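PDB 6FCG: glycoside hydrolase, GH17 family from Formosa sp. Hel1_33_131, which probably cleaves internal beta-1,3-glucosidic bonds of laminarin, as an endo-laminarinase with a TIM-barrel catalytic fold. Local coordinates for residues F348-F353 with N368-F373. Residues are numbered along the deposited sequence; the frame is centred on the assembly and turned at random.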
loop_
_atom_site.group_PDB
_atom_site.type_symbol
_atom_site.label_atom_id
_atom_site.label_comp_id
_atom_site.label_asym_id
_atom_site.label_seq_id
_atom_site.Cartn_x
_atom_site.Cartn_y
_atom_site.Cartn_z
ATOM N N PHE A 348 20.618 34.657 -5.995
ATOM C CA PHE A 348 19.445 35.203 -5.332
ATOM C C PHE A 348 18.783 34.041 -4.617
ATOM O O PHE A 348 17.785 33.508 -5.073
ATOM C CB PHE A 348 18.522 35.862 -6.349
ATOM C CG PHE A 348 19.086 37.142 -6.945
ATOM C CD1 PHE A 348 20.017 37.106 -7.976
ATOM C CD2 PHE A 348 18.692 38.381 -6.456
ATOM C CE1 PHE A 348 20.531 38.277 -8.492
ATOM C CE2 PHE A 348 19.192 39.543 -6.980
ATOM C CZ PHE A 348 20.113 39.500 -8.007
ATOM N N TYR A 349 19.329 33.665 -3.466
ATOM C CA TYR A 349 18.987 32.415 -2.837
ATOM C C TYR A 349 17.520 32.486 -2.380
ATOM O O TYR A 349 17.047 33.540 -1.894
ATOM C CB TYR A 349 19.957 32.113 -1.672
ATOM C CG TYR A 349 19.609 30.808 -0.963
ATOM C CD1 TYR A 349 20.116 29.630 -1.401
ATOM C CD2 TYR A 349 18.764 30.792 0.134
ATOM C CE1 TYR A 349 19.795 28.450 -0.794
ATOM C CE2 TYR A 349 18.425 29.618 0.747
ATOM C CZ TYR A 349 18.966 28.447 0.279
ATOM O OH TYR A 349 18.660 27.255 0.886
ATOM N N PHE A 350 16.809 31.373 -2.516
ATOM C CA PHE A 350 15.407 31.306 -2.127
ATOM C C PHE A 350 15.231 30.636 -0.754
ATOM O O PHE A 350 15.471 29.409 -0.622
ATOM C CB PHE A 350 14.586 30.573 -3.178
ATOM C CG PHE A 350 13.150 30.923 -3.118
ATOM C CD1 PHE A 350 12.690 32.043 -3.772
ATOM C CD2 PHE A 350 12.276 30.212 -2.320
ATOM C CE1 PHE A 350 11.373 32.450 -3.667
ATOM C CE2 PHE A 350 10.944 30.611 -2.208
ATOM C CZ PHE A 350 10.496 31.744 -2.888
ATOM N N GLU A 351 14.846 31.373 0.300
ATOM C CA GLU A 351 14.457 32.796 0.286
ATOM C C GLU A 351 14.807 33.424 1.654
ATOM O O GLU A 351 15.264 32.723 2.565
ATOM C CB GLU A 351 12.980 33.012 -0.132
ATOM C CG GLU A 351 11.924 32.738 0.917
ATOM C CD GLU A 351 10.491 33.040 0.548
ATOM O OE1 GLU A 351 10.097 34.200 0.307
ATOM O OE2 GLU A 351 9.747 32.048 0.581
ATOM N N ALA A 352 14.593 34.720 1.810
ATOM C CA ALA A 352 14.913 35.375 3.081
ATOM C C ALA A 352 14.053 34.868 4.234
ATOM O O ALA A 352 14.590 34.351 5.224
ATOM C CB ALA A 352 14.801 36.880 2.969
ATOM N N PHE A 353 12.740 34.993 4.082
ATOM C CA PHE A 353 11.758 34.629 5.127
ATOM C C PHE A 353 10.733 33.617 4.611
ATOM O O PHE A 353 10.280 33.688 3.494
ATOM C CB PHE A 353 10.999 35.876 5.612
ATOM C CG PHE A 353 11.878 36.951 6.214
ATOM C CD1 PHE A 353 12.161 36.956 7.568
ATOM C CD2 PHE A 353 12.437 37.939 5.417
ATOM C CE1 PHE A 353 12.981 37.908 8.118
ATOM C CE2 PHE A 353 13.268 38.914 5.972
ATOM C CZ PHE A 353 13.541 38.897 7.315
ATOM N N ASN A 368 6.107 26.860 1.930
ATOM C CA ASN A 368 6.067 27.766 3.069
ATOM C C ASN A 368 7.325 27.740 3.929
ATOM O O ASN A 368 7.348 28.363 4.969
ATOM C CB ASN A 368 4.851 27.444 3.977
ATOM C CG ASN A 368 3.518 27.446 3.225
ATOM O OD1 ASN A 368 3.255 28.322 2.378
ATOM N ND2 ASN A 368 2.669 26.461 3.513
ATOM N N HIS A 369 8.361 27.021 3.540
ATOM C CA HIS A 369 9.477 26.790 4.458
ATOM C C HIS A 369 10.835 27.005 3.833
ATOM O O HIS A 369 11.853 26.458 4.295
ATOM C CB HIS A 369 9.362 25.393 5.098
ATOM C CG HIS A 369 8.158 25.246 5.975
ATOM N ND1 HIS A 369 8.094 25.763 7.253
ATOM C CD2 HIS A 369 6.961 24.656 5.750
ATOM C CE1 HIS A 369 6.914 25.490 7.781
ATOM N NE2 HIS A 369 6.208 24.817 6.891
ATOM N N PHE A 370 10.883 27.858 2.825
ATOM C CA PHE A 370 12.156 28.124 2.157
ATOM C C PHE A 370 13.030 29.226 2.809
ATOM O O PHE A 370 14.151 29.446 2.377
ATOM C CB PHE A 370 11.914 28.437 0.690
ATOM C CG PHE A 370 11.756 27.225 -0.154
ATOM C CD1 PHE A 370 12.879 26.592 -0.685
ATOM C CD2 PHE A 370 10.499 26.732 -0.446
ATOM C CE1 PHE A 370 12.744 25.485 -1.475
ATOM C CE2 PHE A 370 10.356 25.613 -1.246
ATOM C CZ PHE A 370 11.476 24.996 -1.762
ATOM N N GLY A 371 12.521 29.886 3.847
ATOM C CA GLY A 371 13.233 30.952 4.501
ATOM C C GLY A 371 14.512 30.536 5.181
ATOM O O GLY A 371 14.703 29.365 5.506
ATOM N N LEU A 372 15.409 31.514 5.354
ATOM C CA LEU A 372 16.500 31.414 6.323
ATOM C C LEU A 372 15.956 31.752 7.706
ATOM O O LEU A 372 16.507 31.326 8.730
ATOM C CB LEU A 372 17.634 32.340 5.953
ATOM C CG LEU A 372 18.196 32.198 4.555
ATOM C CD1 LEU A 372 19.198 33.306 4.305
ATOM C CD2 LEU A 372 18.839 30.846 4.326
ATOM N N PHE A 373 14.886 32.536 7.742
ATOM C CA PHE A 373 14.167 32.858 8.981
ATOM C C PHE A 373 12.760 32.297 8.903
ATOM O O PHE A 373 12.206 32.129 7.790
ATOM C CB PHE A 373 14.011 34.389 9.168
ATOM C CG PHE A 373 15.298 35.153 9.243
ATOM C CD1 PHE A 373 15.912 35.635 8.112
ATOM C CD2 PHE A 373 15.885 35.420 10.482
ATOM C CE1 PHE A 373 17.094 36.330 8.199
ATOM C CE2 PHE A 373 17.079 36.118 10.566
ATOM C CZ PHE A 373 17.675 36.584 9.423
HETATM O O HOH W 1 8.885 29.889 2.167
#
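Two aromatic pairs, met in different ways, flank a backbone seam between 348-353 and 368-373. Phe353 and Phe373 extend alongside each other in the same direction, their planes only 23° apart but offset until little of either ring covers the other. Phe353 CD1 therefore rests on Phe373 CB at 3.5 Å, while Phe373 CD1 sits over one face of the Phe353 ring. The Phe350 ring instead turns its edge toward the face of Phe370, an offset edge-to-face pair with planes at 72°. With CG anti to its backbone N (chi1 -158°), the Phe350 ring sends CD2 at its edge to 3.5 Å from Phe370 CB; Glu351 CB covers one face of the Phe350 ring. Between the pairs, Glu351 N, which follows a cis peptide bond, donates to Phe370 O at 2.9 Å from above the carbonyl plane. Ala352 O is gripped twice: Phe373 N approaches in the carbonyl plane at 3.1 Å, Leu372 N from above it at 3.0 Å. A water donates to Glu351 OE2 and accepts from Phe370 N, tying the carboxylate to the partner backbone. An alanine in place of Phe353 would remove the ring beside Phe373 and probably leave that side chain less firmly held. Segment 348-353 probably fills the eighth-strand place and closes the barrel between strands 301-305 and 50-53, its backbone bonding to Ser53 and to Ile303 and Thr306; Ala352 and Leu372 pack on Ile52, Phe353 and Phe373 reach Ile77 of helix 68-80, and Tyr349 and Leu372 touch helix 326-342.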